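Local coordinates for protein putative silent information regulator 2 (Leishmania infantum, PDB 5OL0) that probably removes acetyl groups from lysine side chains of proteins in an NAD(+)-dependent reaction, as a zinc-containing class I sirtuin thought to regulate gene expression, at residues A[102-108]-A[131-135]; A[142-146]-A[196-200]; A[153-159]-A[178-184]; A[239-245]-A[278-284]. All coordinates share one frame. Residues are numbered along the deposited sequence.

Interaction 1 (A[102-108]-A[131-135]); sequences FQPTAVH and LEKAA
Residues 102-105 run as extended chain (psi 149 to 175°) into helix 106-116, whose first turn supplies 106-108; across from them the chain from L131 is helical. The CA atoms come nearest at P104-L131 (5.2 Å) and H108-E132 (5.5 Å), so this short helix sits against the bend where the extended segment enters its helix. T105 is the N-cap: its OG1, at chi1 76°, accepts a weak bond from V107 N at 3.2 Å. L131, rotamer m,t, points at the bend and buries the most surface. Its CD2 lies 3.6 Å from F102 O and 3.9 Å from P104 N, while its CB stands 3.6 Å from the centroid of the H108 ring and 12° off the normal, a CH-pi contact. The P104 ring meets A134 and A135, CG to A134 CB 3.8 Å and CB to A135 CB 4.0 Å; A135 CB also lies 3.4 Å from H108 O. H108 (chi1 -58°) turns NE2 to S45, and E132 OE2 bonds T125. L131 follows closely on D129, part of the likely NAD(+) site carried by this Rossmann-type domain. No hydrogen bond joins the two segments, and H108 ND1 is buried without a partner, so the contact rests on apolar fit and on the imidazole face covered by L131.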
loop_
_atom_site.group_PDB
_atom_site.type_symbol
_atom_site.label_atom_id
_atom_site.label_comp_id
_atom_site.label_asym_id
_atom_site.label_seq_id
_atom_site.Cartn_x
_atom_site.Cartn_y
_atom_site.Cartn_z
ATOM N N PHE A 102 10.447 11.259 0.282
ATOM C CA PHE A 102 10.452 10.314 -0.811
ATOM C C PHE A 102 9.572 10.829 -1.973
ATOM O O PHE A 102 8.635 11.637 -1.806
ATOM C CB PHE A 102 9.967 8.932 -0.314
ATOM C CG PHE A 102 10.876 8.302 0.682
ATOM C CD1 PHE A 102 12.164 7.968 0.323
ATOM C CD2 PHE A 102 10.475 8.083 1.953
ATOM C CE1 PHE A 102 13.002 7.371 1.204
ATOM C CE2 PHE A 102 11.340 7.534 2.876
ATOM C CZ PHE A 102 12.588 7.147 2.498
ATOM N N GLN A 103 9.880 10.343 -3.152
ATOM C CA GLN A 103 9.119 10.706 -4.333
ATOM C C GLN A 103 8.422 9.482 -4.963
ATOM O O GLN A 103 8.913 8.385 -4.869
ATOM C CB GLN A 103 10.087 11.240 -5.376
ATOM C CG GLN A 103 10.944 12.437 -4.976
ATOM C CD GLN A 103 11.917 12.755 -6.110
ATOM O OE1 GLN A 103 11.711 13.709 -6.836
ATOM N NE2 GLN A 103 12.936 11.901 -6.319
ATOM N N PRO A 104 7.350 9.707 -5.698
ATOM C CA PRO A 104 6.647 8.583 -6.298
ATOM C C PRO A 104 7.445 7.831 -7.309
ATOM O O PRO A 104 8.246 8.410 -8.000
ATOM C CB PRO A 104 5.443 9.217 -6.994
ATOM C CG PRO A 104 5.347 10.596 -6.489
ATOM C CD PRO A 104 6.634 10.987 -5.866
ATOM N N THR A 105 7.161 6.543 -7.394
ATOM C CA THR A 105 7.757 5.614 -8.337
ATOM C C THR A 105 6.912 5.518 -9.626
ATOM O O THR A 105 5.830 6.104 -9.732
ATOM C CB THR A 105 7.937 4.202 -7.751
ATOM O OG1 THR A 105 6.677 3.512 -7.699
ATOM C CG2 THR A 105 8.639 4.205 -6.372
ATOM N N ALA A 106 7.429 4.771 -10.591
ATOM C CA ALA A 106 6.706 4.439 -11.804
ATOM C C ALA A 106 5.342 3.782 -11.501
ATOM O O ALA A 106 4.334 4.150 -12.089
ATOM C CB ALA A 106 7.570 3.536 -12.676
ATOM N N VAL A 107 5.278 2.881 -10.527
ATOM C CA VAL A 107 3.977 2.303 -10.142
ATOM C C VAL A 107 2.991 3.424 -9.733
ATOM O O VAL A 107 1.831 3.431 -10.143
ATOM C CB VAL A 107 4.167 1.311 -8.966
ATOM C CG1 VAL A 107 2.848 0.989 -8.287
ATOM C CG2 VAL A 107 4.844 0.017 -9.429
ATOM N N HIS A 108 3.442 4.314 -8.863
ATOM C CA HIS A 108 2.590 5.377 -8.356
ATOM C C HIS A 108 2.030 6.336 -9.458
ATOM O O HIS A 108 0.804 6.743 -9.490
ATOM C CB HIS A 108 3.314 6.154 -7.242
ATOM C CG HIS A 108 3.749 5.316 -6.070
ATOM N ND1 HIS A 108 2.889 4.950 -5.057
ATOM C CD2 HIS A 108 4.951 4.791 -5.737
ATOM C CE1 HIS A 108 3.544 4.228 -4.167
ATOM N NE2 HIS A 108 4.795 4.126 -4.546
ATOM N N LEU A 131 2.846 8.087 -0.998
ATOM C CA LEU A 131 3.237 8.293 -2.380
ATOM C C LEU A 131 2.161 8.236 -3.434
ATOM O O LEU A 131 2.339 8.786 -4.492
ATOM C CB LEU A 131 4.383 7.370 -2.762
ATOM C CG LEU A 131 5.598 7.579 -1.904
ATOM C CD1 LEU A 131 6.699 6.551 -2.188
ATOM C CD2 LEU A 131 6.153 8.996 -2.024
ATOM N N GLU A 132 1.076 7.545 -3.189
ATOM C CA GLU A 132 -0.046 7.571 -4.107
ATOM C C GLU A 132 -0.593 9.029 -4.196
ATOM O O GLU A 132 -0.832 9.560 -5.289
ATOM C CB GLU A 132 -1.149 6.627 -3.666
ATOM C CG GLU A 132 -0.750 5.140 -3.584
ATOM C CD GLU A 132 -0.062 4.763 -2.259
ATOM O OE1 GLU A 132 0.102 5.629 -1.314
ATOM O OE2 GLU A 132 0.379 3.617 -2.184
ATOM N N LYS A 133 -0.788 9.638 -3.023
ATOM C CA LYS A 133 -1.201 11.041 -2.874
ATOM C C LYS A 133 -0.161 11.965 -3.514
ATOM O O LYS A 133 -0.502 12.903 -4.239
ATOM C CB LYS A 133 -1.366 11.388 -1.386
ATOM C CG LYS A 133 -1.923 12.781 -1.121
ATOM C CD LYS A 133 -2.360 12.908 0.338
ATOM C CE LYS A 133 -3.093 14.223 0.573
ATOM N NZ LYS A 133 -2.298 15.234 1.330
ATOM N N ALA A 134 1.109 11.652 -3.355
ATOM C CA ALA A 134 2.166 12.487 -3.964
ATOM C C ALA A 134 2.123 12.423 -5.473
ATOM O O ALA A 134 2.446 13.388 -6.134
ATOM C CB ALA A 134 3.548 12.050 -3.451
ATOM N N ALA A 135 1.684 11.294 -6.032
ATOM C CA ALA A 135 1.530 11.147 -7.475
ATOM C C ALA A 135 0.231 11.787 -8.029
ATOM O O ALA A 135 0.018 11.691 -9.214
ATOM C CB ALA A 135 1.589 9.660 -7.876
#

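Interaction 2 (A[142-146]-A[196-200]); sequences LVEAH and LPDAF
A145 and V143 bury the most surface here; V143 lies in strand 142-144 and A145 in the turn just after it, and both pack against the beginning of helix 198-207. The strand is extended until E144 (phi/psi -84/83°), the centre of an inverse gamma turn, after which A145 and H146 leave its direction. Opposite, L196 and P197 are extended (psi 160 and 156°), then the chain coils, with F200 N bonded to P197 O at 2.9 Å. The closest CA pair is A145-F200, 5.5 Å. A145 CB lies 3.8 Å from F200 CD1 and 4.3 Å from L196 CD2; its carbonyl O approaches P197 CD at 3.2 Å and L196 CG at 3.4 Å. V143, chi1 178°, points at the helix, its CG1 3.7 Å from F200 N and its CG2 4.4 Å from A199 CB. H146, probably the catalytic proton acceptor, turns its ring edge to L196, CD2 to CD2 4.2 Å, while its ND1 bonds Q126 O. Both H146 and L196 pack on a modified side chain of the bound p53 peptide, within the substrate site. With no hydrogen bond between the segments and A145 O buried without a partner, van der Waals fit alone joins them.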
loop_
_atom_site.group_PDB
_atom_site.type_symbol
_atom_site.label_atom_id
_atom_site.label_comp_id
_atom_site.label_asym_id
_atom_site.label_seq_id
_atom_site.Cartn_x
_atom_site.Cartn_y
_atom_site.Cartn_z
ATOM N N LEU A 142 -8.470 7.429 -3.654
ATOM C CA LEU A 142 -7.404 6.855 -2.846
ATOM C C LEU A 142 -7.906 6.459 -1.455
ATOM O O LEU A 142 -8.508 7.268 -0.795
ATOM C CB LEU A 142 -6.272 7.838 -2.675
ATOM C CG LEU A 142 -5.146 7.426 -1.726
ATOM C CD1 LEU A 142 -4.446 6.189 -2.322
ATOM C CD2 LEU A 142 -4.179 8.607 -1.537
ATOM N N VAL A 143 -7.574 5.238 -1.034
ATOM C CA VAL A 143 -7.751 4.772 0.329
ATOM C C VAL A 143 -6.407 4.407 0.921
ATOM O O VAL A 143 -5.771 3.407 0.512
ATOM C CB VAL A 143 -8.679 3.585 0.320
ATOM C CG1 VAL A 143 -8.870 3.029 1.741
ATOM C CG2 VAL A 143 -10.018 4.015 -0.310
ATOM N N GLU A 144 -5.977 5.234 1.881
ATOM C CA GLU A 144 -4.798 4.985 2.726
ATOM C C GLU A 144 -5.273 4.117 3.834
ATOM O O GLU A 144 -5.588 4.625 4.890
ATOM C CB GLU A 144 -4.220 6.325 3.263
ATOM C CG GLU A 144 -3.417 7.031 2.176
ATOM C CD GLU A 144 -2.895 8.428 2.499
ATOM O OE1 GLU A 144 -3.576 9.148 3.233
ATOM O OE2 GLU A 144 -1.830 8.829 1.970
ATOM N N ALA A 145 -5.348 2.802 3.604
ATOM C CA ALA A 145 -5.987 1.927 4.553
ATOM C C ALA A 145 -5.311 1.802 5.928
ATOM O O ALA A 145 -5.968 1.410 6.897
ATOM C CB ALA A 145 -6.151 0.538 3.950
ATOM N N HIS A 146 -4.023 2.122 5.987
ATOM C CA HIS A 146 -3.235 2.132 7.203
ATOM C C HIS A 146 -2.716 3.491 7.576
ATOM O O HIS A 146 -1.745 3.590 8.303
ATOM C CB HIS A 146 -2.060 1.195 7.060
ATOM C CG HIS A 146 -2.481 -0.236 6.956
ATOM N ND1 HIS A 146 -1.661 -1.223 6.448
ATOM C CD2 HIS A 146 -3.645 -0.841 7.286
ATOM C CE1 HIS A 146 -2.315 -2.366 6.443
ATOM N NE2 HIS A 146 -3.525 -2.160 6.941
ATOM N N LEU A 196 -9.337 0.409 11.246
ATOM C CA LEU A 196 -8.962 1.005 9.943
ATOM C C LEU A 196 -9.947 2.139 9.629
ATOM O O LEU A 196 -11.067 2.152 10.154
ATOM C CB LEU A 196 -9.031 -0.019 8.825
ATOM C CG LEU A 196 -7.760 -0.844 8.645
ATOM C CD1 LEU A 196 -7.597 -1.876 9.788
ATOM C CD2 LEU A 196 -7.797 -1.561 7.267
ATOM N N PRO A 197 -9.579 3.060 8.743
ATOM C CA PRO A 197 -10.610 4.101 8.426
ATOM C C PRO A 197 -11.820 3.571 7.668
ATOM O O PRO A 197 -11.762 2.547 6.991
ATOM C CB PRO A 197 -9.820 5.104 7.573
ATOM C CG PRO A 197 -8.753 4.248 6.895
ATOM C CD PRO A 197 -8.400 3.162 7.880
ATOM N N ASP A 198 -12.929 4.283 7.798
ATOM C CA ASP A 198 -14.192 3.989 7.134
ATOM C C ASP A 198 -14.069 3.758 5.653
ATOM O O ASP A 198 -14.764 2.942 5.084
ATOM C CB ASP A 198 -15.123 5.219 7.253
ATOM C CG ASP A 198 -15.784 5.349 8.608
ATOM O OD1 ASP A 198 -16.072 4.328 9.254
ATOM O OD2 ASP A 198 -16.103 6.502 8.987
ATOM N N ALA A 199 -13.238 4.576 5.020
ATOM C CA ALA A 199 -13.048 4.490 3.623
ATOM C C ALA A 199 -12.486 3.121 3.194
ATOM O O ALA A 199 -12.716 2.690 2.047
ATOM C CB ALA A 199 -12.130 5.601 3.170
ATOM N N PHE A 200 -11.739 2.442 4.062
ATOM C CA PHE A 200 -11.338 1.047 3.766
ATOM C C PHE A 200 -12.543 0.149 3.644
ATOM O O PHE A 200 -12.680 -0.619 2.688
ATOM C CB PHE A 200 -10.384 0.472 4.816
ATOM C CG PHE A 200 -10.203 -0.976 4.648
ATOM C CD1 PHE A 200 -9.372 -1.460 3.666
ATOM C CD2 PHE A 200 -11.000 -1.868 5.358
ATOM C CE1 PHE A 200 -9.249 -2.804 3.452
ATOM C CE2 PHE A 200 -10.867 -3.216 5.158
ATOM C CZ PHE A 200 -9.989 -3.694 4.212
#

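Interaction 3 (A[153-159]-A[178-184]); sequences ACIECHT and CSTCGGI. With ZN (zinc ion), chain E.
A153 and C154 end strand 151-154, after which the chain turns back on itself through C157 to T159; segment 178-184, without regular secondary structure, makes a similar turn facing it. CA atoms come nearest at C154-C178 and E156-G183 (both 5.6 Å). C154, chi1 -177°, places SG 2.3 Å from the zinc ion, 3.6 Å from C178 CB and 3.8 Å from G183 CA; a side chain on G183 would collide with that sulfur. I155 N donates to I184 O at 3.0 Å and 179°, the one hydrogen bond between the segments, and I155 CD1 meets I184 CB at 4.1 Å. E156 turns its CB to C181 SG (3.9 Å) and its carboxylate to R82 in a salt bridge. C157, chi1 75°, puts its SG 2.3 Å from zinc and 3.5 Å from C178 SG, and C157 N donates to C154 SG at 3.4 Å. T159 O accepts from C154 N at 3.1 Å. The other half repeats the pattern: C178 SG (chi1 -170°) and C181 SG (82°) bind the zinc ion at 2.3 and 2.4 Å, and C181 N bonds C178 SG at 3.6 Å. These paired CxxC turns form the Cys4 zinc site of the sirtuin small domain, beside its three-stranded antiparallel sheet. Four thiolates would exceed the charge of one Zn(2+), and backbone N-H groups directed at sulfur temper that excess, consistent with a structural rather than catalytic metal.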
loop_
_atom_site.group_PDB
_atom_site.type_symbol
_atom_site.label_atom_id
_atom_site.label_comp_id
_atom_site.label_asym_id
_atom_site.label_seq_id
_atom_site.Cartn_x
_atom_site.Cartn_y
_atom_site.Cartn_z
ATOM N N ALA A 153 -2.458 12.366 15.977
ATOM C CA ALA A 153 -3.567 12.381 16.949
ATOM C C ALA A 153 -3.211 11.611 18.210
ATOM O O ALA A 153 -2.359 10.702 18.188
ATOM C CB ALA A 153 -4.855 11.786 16.309
ATOM N N CYS A 154 -3.858 11.978 19.316
ATOM C CA CYS A 154 -3.783 11.193 20.561
ATOM C C CYS A 154 -4.377 9.798 20.424
ATOM O O CYS A 154 -5.474 9.634 19.914
ATOM C CB CYS A 154 -4.576 11.890 21.659
ATOM S SG CYS A 154 -4.480 11.044 23.263
ATOM N N ILE A 155 -3.662 8.783 20.861
ATOM C CA ILE A 155 -4.202 7.418 20.793
ATOM C C ILE A 155 -5.302 7.164 21.856
ATOM O O ILE A 155 -6.093 6.270 21.666
ATOM C CB ILE A 155 -3.104 6.328 20.951
ATOM C CG1 ILE A 155 -2.635 6.238 22.419
ATOM C CG2 ILE A 155 -1.971 6.546 19.911
ATOM C CD1 ILE A 155 -1.530 5.255 22.669
ATOM N N GLU A 156 -5.309 7.888 22.982
ATOM C CA GLU A 156 -6.340 7.681 24.024
ATOM C C GLU A 156 -7.656 8.395 23.642
ATOM O O GLU A 156 -8.681 7.744 23.509
ATOM C CB GLU A 156 -5.858 8.113 25.446
ATOM C CG GLU A 156 -4.605 7.442 26.059
ATOM C CD GLU A 156 -4.430 5.921 25.845
ATOM O OE1 GLU A 156 -5.378 5.155 25.487
ATOM O OE2 GLU A 156 -3.291 5.444 26.060
ATOM N N CYS A 157 -7.633 9.717 23.452
ATOM C CA CYS A 157 -8.856 10.491 23.131
ATOM C C CYS A 157 -9.063 10.861 21.669
ATOM O O CYS A 157 -10.061 11.498 21.357
ATOM C CB CYS A 157 -8.910 11.763 23.995
ATOM S SG CYS A 157 -7.778 13.127 23.539
ATOM N N HIS A 158 -8.135 10.503 20.774
ATOM C CA HIS A 158 -8.262 10.797 19.330
ATOM C C HIS A 158 -8.280 12.304 18.924
ATOM O O HIS A 158 -8.547 12.649 17.764
ATOM C CB HIS A 158 -9.421 9.977 18.723
ATOM C CG HIS A 158 -9.271 8.494 18.946
ATOM N ND1 HIS A 158 -8.288 7.741 18.334
ATOM C CD2 HIS A 158 -9.934 7.645 19.763
ATOM C CE1 HIS A 158 -8.360 6.492 18.750
ATOM N NE2 HIS A 158 -9.354 6.407 19.615
ATOM N N THR A 159 -7.918 13.192 19.851
ATOM C CA THR A 159 -7.833 14.630 19.532
ATOM C C THR A 159 -6.616 14.900 18.599
ATOM O O THR A 159 -5.465 14.590 19.002
ATOM C CB THR A 159 -7.602 15.509 20.782
ATOM O OG1 THR A 159 -8.655 15.291 21.722
ATOM C CG2 THR A 159 -7.529 17.009 20.419
ATOM N N CYS A 178 -0.634 14.486 24.236
ATOM C CA CYS A 178 -1.900 15.165 24.083
ATOM C C CYS A 178 -2.029 16.316 25.091
ATOM O O CYS A 178 -1.684 16.144 26.244
ATOM C CB CYS A 178 -2.995 14.163 24.400
ATOM S SG CYS A 178 -4.676 14.659 24.022
ATOM N N SER A 179 -2.548 17.461 24.665
ATOM C CA SER A 179 -2.760 18.619 25.567
ATOM C C SER A 179 -4.156 18.608 26.222
ATOM O O SER A 179 -4.571 19.599 26.819
ATOM C CB SER A 179 -2.589 19.919 24.792
ATOM O OG SER A 179 -1.393 19.891 24.030
ATOM N N THR A 180 -4.888 17.509 26.059
ATOM C CA THR A 180 -6.189 17.308 26.671
ATOM C C THR A 180 -6.078 16.259 27.786
ATOM O O THR A 180 -6.517 16.522 28.907
ATOM C CB THR A 180 -7.248 16.903 25.622
ATOM O OG1 THR A 180 -7.496 18.010 24.738
ATOM C CG2 THR A 180 -8.569 16.463 26.293
ATOM N N CYS A 181 -5.473 15.100 27.498
ATOM C CA CYS A 181 -5.463 13.968 28.431
ATOM C C CYS A 181 -4.078 13.459 28.816
ATOM O O CYS A 181 -3.959 12.467 29.559
ATOM C CB CYS A 181 -6.278 12.819 27.802
ATOM S SG CYS A 181 -5.412 11.776 26.581
ATOM N N GLY A 182 -3.018 14.090 28.297
ATOM C CA GLY A 182 -1.683 13.550 28.489
ATOM C C GLY A 182 -1.431 12.208 27.804
ATOM O O GLY A 182 -0.375 11.585 28.007
ATOM N N GLY A 183 -2.362 11.747 26.974
ATOM C CA GLY A 183 -2.100 10.564 26.183
ATOM C C GLY A 183 -0.919 10.708 25.211
ATOM O O GLY A 183 -0.462 11.808 24.880
ATOM N N ILE A 184 -0.412 9.568 24.803
ATOM C CA ILE A 184 0.627 9.488 23.795
ATOM C C ILE A 184 0.081 9.801 22.401
ATOM O O ILE A 184 -0.947 9.232 21.982
ATOM C CB ILE A 184 1.232 8.080 23.740
ATOM C CG1 ILE A 184 2.113 7.835 24.977
ATOM C CG2 ILE A 184 2.104 7.914 22.472
ATOM C CD1 ILE A 184 2.216 6.354 25.333
HETATM ZN ZN ZN E . -5.742 12.620 24.412
#

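Interaction 4 (A[239-245]-A[278-284]); sequences RVVMNRE and RDVLFRG
Two arginines lie flat on each other at the start of this strand pair: the R239 and R278 guanidinium centres are 3.6 Å apart, planes at 14°. D279 partly offsets the like charges, its OD1 2.8 Å from R239 NE and its OD2 3.1 Å from R239 NH2, with R278 NE 3.5 Å from OD1, charges only. R278 NH1 bonds V237 O. Strands 239-242 and 279-282 run parallel, 17° between directions and 4.7 Å between axes, in the register R239-D279, V240-V280, V241-L281, M242-F282. The ladder runs from R239 N-R278 O (2.9 Å) through V280 N-R239 O (3.1 Å), V241 N-V280 O (2.8 Å) and F282 N-V241 O (2.7 Å) to N243 N-F282 O (3.2 Å). V240, M242, V280 and F282 share one sheet face, V240 CG1 3.6 Å from F282 CE2; V241 CG1 meets L281 CD1 at 3.8 Å on the other. Past the strands N243 OD1 accepts from E245 N (2.8 Å) in an Asx turn, and R283 NH2 bonds R244 O (2.9 Å). This edge of the parallel Rossmann-type sheet probably binds NAD(+) through 243-245. Charges thus pair the strand starts, backbone bonds and apolar faces their middles.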
loop_
_atom_site.group_PDB
_atom_site.type_symbol
_atom_site.label_atom_id
_atom_site.label_comp_id
_atom_site.label_asym_id
_atom_site.label_seq_id
_atom_site.Cartn_x
_atom_site.Cartn_y
_atom_site.Cartn_z
ATOM N N ARG A 239 -7.148 -11.306 -11.733
ATOM C CA ARG A 239 -6.418 -10.779 -10.609
ATOM C C ARG A 239 -4.939 -10.869 -10.957
ATOM O O ARG A 239 -4.434 -11.940 -11.192
ATOM C CB ARG A 239 -6.764 -11.515 -9.317
ATOM C CG ARG A 239 -8.241 -11.628 -9.013
ATOM C CD ARG A 239 -8.515 -12.136 -7.598
ATOM N NE ARG A 239 -8.079 -13.522 -7.452
ATOM C CZ ARG A 239 -8.245 -14.262 -6.341
ATOM N NH1 ARG A 239 -8.867 -13.800 -5.260
ATOM N NH2 ARG A 239 -7.822 -15.501 -6.326
ATOM N N VAL A 240 -4.274 -9.728 -11.057
ATOM C CA VAL A 240 -2.925 -9.656 -11.551
ATOM C C VAL A 240 -2.064 -9.381 -10.340
ATOM O O VAL A 240 -2.274 -8.380 -9.658
ATOM C CB VAL A 240 -2.784 -8.500 -12.607
ATOM C CG1 VAL A 240 -1.338 -8.287 -12.975
ATOM C CG2 VAL A 240 -3.546 -8.875 -13.867
ATOM N N VAL A 241 -1.103 -10.241 -10.051
ATOM C CA VAL A 241 -0.259 -10.027 -8.869
ATOM C C VAL A 241 1.123 -9.741 -9.397
ATOM O O VAL A 241 1.647 -10.548 -10.173
ATOM C CB VAL A 241 -0.238 -11.224 -7.918
ATOM C CG1 VAL A 241 0.655 -10.925 -6.725
ATOM C CG2 VAL A 241 -1.671 -11.573 -7.483
ATOM N N MET A 242 1.653 -8.564 -9.070
ATOM C CA MET A 242 3.075 -8.221 -9.312
ATOM C C MET A 242 3.854 -8.259 -8.013
ATOM O O MET A 242 3.704 -7.384 -7.149
ATOM C CB MET A 242 3.211 -6.841 -9.940
ATOM C CG MET A 242 2.449 -6.647 -11.234
ATOM S SD MET A 242 2.674 -4.986 -11.928
ATOM C CE MET A 242 1.899 -5.269 -13.510
ATOM N N ASN A 243 4.704 -9.276 -7.854
ATOM C CA ASN A 243 5.367 -9.489 -6.557
ATOM C C ASN A 243 6.663 -10.279 -6.808
ATOM O O ASN A 243 6.737 -11.023 -7.768
ATOM C CB ASN A 243 4.415 -10.225 -5.592
ATOM C CG ASN A 243 4.767 -10.009 -4.115
ATOM O OD1 ASN A 243 5.717 -10.597 -3.625
ATOM N ND2 ASN A 243 4.016 -9.161 -3.413
ATOM N N ARG A 244 7.644 -10.058 -5.953
ATOM C CA ARG A 244 8.910 -10.824 -5.906
ATOM C C ARG A 244 8.759 -12.178 -5.230
ATOM O O ARG A 244 9.734 -12.915 -5.154
ATOM C CB ARG A 244 9.936 -10.065 -5.076
ATOM C CG ARG A 244 10.375 -8.717 -5.658
ATOM C CD ARG A 244 11.280 -8.968 -6.835
ATOM N NE ARG A 244 12.056 -7.798 -7.150
ATOM C CZ ARG A 244 12.975 -7.719 -8.109
ATOM N NH1 ARG A 244 13.241 -8.743 -8.912
ATOM N NH2 ARG A 244 13.626 -6.577 -8.286
ATOM N N GLU A 245 7.596 -12.447 -4.643
ATOM C CA GLU A 245 7.326 -13.702 -3.920
ATOM C C GLU A 245 6.011 -14.286 -4.372
ATOM O O GLU A 245 5.102 -13.528 -4.749
ATOM C CB GLU A 245 7.167 -13.449 -2.397
ATOM C CG GLU A 245 8.328 -12.851 -1.678
ATOM C CD GLU A 245 8.153 -12.991 -0.177
ATOM O OE1 GLU A 245 7.315 -12.272 0.394
ATOM O OE2 GLU A 245 8.809 -13.843 0.450
ATOM N N ARG A 278 -8.156 -17.249 -13.582
ATOM C CA ARG A 278 -8.196 -15.794 -13.652
ATOM C C ARG A 278 -7.022 -15.053 -12.966
ATOM O O ARG A 278 -6.974 -13.849 -13.063
ATOM C CB ARG A 278 -9.583 -15.252 -13.203
ATOM C CG ARG A 278 -10.168 -15.762 -11.883
ATOM C CD ARG A 278 -9.441 -15.177 -10.708
ATOM N NE ARG A 278 -10.056 -15.451 -9.422
ATOM C CZ ARG A 278 -10.938 -14.677 -8.792
ATOM N NH1 ARG A 278 -11.408 -13.535 -9.295
ATOM N NH2 ARG A 278 -11.350 -15.067 -7.617
ATOM N N ASP A 279 -6.117 -15.768 -12.303
ATOM C CA ASP A 279 -4.960 -15.218 -11.585
ATOM C C ASP A 279 -3.725 -15.359 -12.412
ATOM O O ASP A 279 -3.598 -16.298 -13.204
ATOM C CB ASP A 279 -4.705 -15.989 -10.284
ATOM C CG ASP A 279 -5.827 -15.875 -9.318
ATOM O OD1 ASP A 279 -6.568 -14.883 -9.379
ATOM O OD2 ASP A 279 -5.985 -16.783 -8.480
ATOM N N VAL A 280 -2.888 -14.332 -12.348
ATOM C CA VAL A 280 -1.565 -14.359 -12.921
ATOM C C VAL A 280 -0.577 -13.684 -11.981
ATOM O O VAL A 280 -0.934 -12.708 -11.309
ATOM C CB VAL A 280 -1.616 -13.731 -14.317
ATOM C CG1 VAL A 280 -2.058 -12.293 -14.256
ATOM C CG2 VAL A 280 -0.285 -13.874 -14.987
ATOM N N LEU A 281 0.617 -14.259 -11.881
ATOM C CA LEU A 281 1.736 -13.710 -11.107
ATOM C C LEU A 281 2.866 -13.261 -11.999
ATOM O O LEU A 281 3.370 -14.052 -12.791
ATOM C CB LEU A 281 2.306 -14.743 -10.201
ATOM C CG LEU A 281 3.470 -14.361 -9.312
ATOM C CD1 LEU A 281 3.113 -13.311 -8.283
ATOM C CD2 LEU A 281 3.894 -15.646 -8.637
ATOM N N PHE A 282 3.214 -11.977 -11.923
ATOM C CA PHE A 282 4.295 -11.410 -12.700
ATOM C C PHE A 282 5.385 -11.153 -11.699
ATOM O O PHE A 282 5.266 -10.250 -10.849
ATOM C CB PHE A 282 3.861 -10.121 -13.383
ATOM C CG PHE A 282 2.843 -10.333 -14.486
ATOM C CD1 PHE A 282 3.174 -11.049 -15.615
ATOM C CD2 PHE A 282 1.569 -9.787 -14.394
ATOM C CE1 PHE A 282 2.260 -11.242 -16.640
ATOM C CE2 PHE A 282 0.642 -9.933 -15.438
ATOM C CZ PHE A 282 0.977 -10.695 -16.539
ATOM N N ARG A 283 6.470 -11.937 -11.806
ATOM C CA ARG A 283 7.646 -11.824 -10.914
ATOM C C ARG A 283 8.552 -10.712 -11.408
ATOM O O ARG A 283 8.282 -10.098 -12.425
ATOM C CB ARG A 283 8.446 -13.119 -10.948
ATOM C CG ARG A 283 7.753 -14.373 -10.504
ATOM C CD ARG A 283 7.263 -14.267 -9.088
ATOM N NE ARG A 283 8.310 -14.421 -8.061
ATOM C CZ ARG A 283 8.653 -15.562 -7.450
ATOM N NH1 ARG A 283 8.092 -16.724 -7.746
ATOM N NH2 ARG A 283 9.573 -15.523 -6.517
ATOM N N GLY A 284 9.670 -10.468 -10.744
ATOM C CA GLY A 284 10.553 -9.389 -11.190
ATOM C C GLY A 284 10.181 -8.050 -10.552
ATOM O O GLY A 284 9.405 -7.967 -9.597
#

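Interactions 2 and 4 lie at the two edges of the six-stranded parallel sheet, strands 142-144 and 279-282 being outermost, with centres about 24 Å apart. Interaction 1 stands about 17 Å from interaction 2, centre to centre, and touches it: E132 CB meets L142 CD1 at 3.6 Å, joining helix 131-134 to the strand that follows it. L131 of interaction 1 has its side chain about 4 Å from that of D129, and M242 of interaction 4 about 4 Å from that of C286, so each lies near the probable NAD(+) site, while interaction 2 carries the likely catalytic H146. Interaction 3 is remote, its centre about 42 Å from that of interaction 4; in sequence, its two segments fall between those of interaction 2.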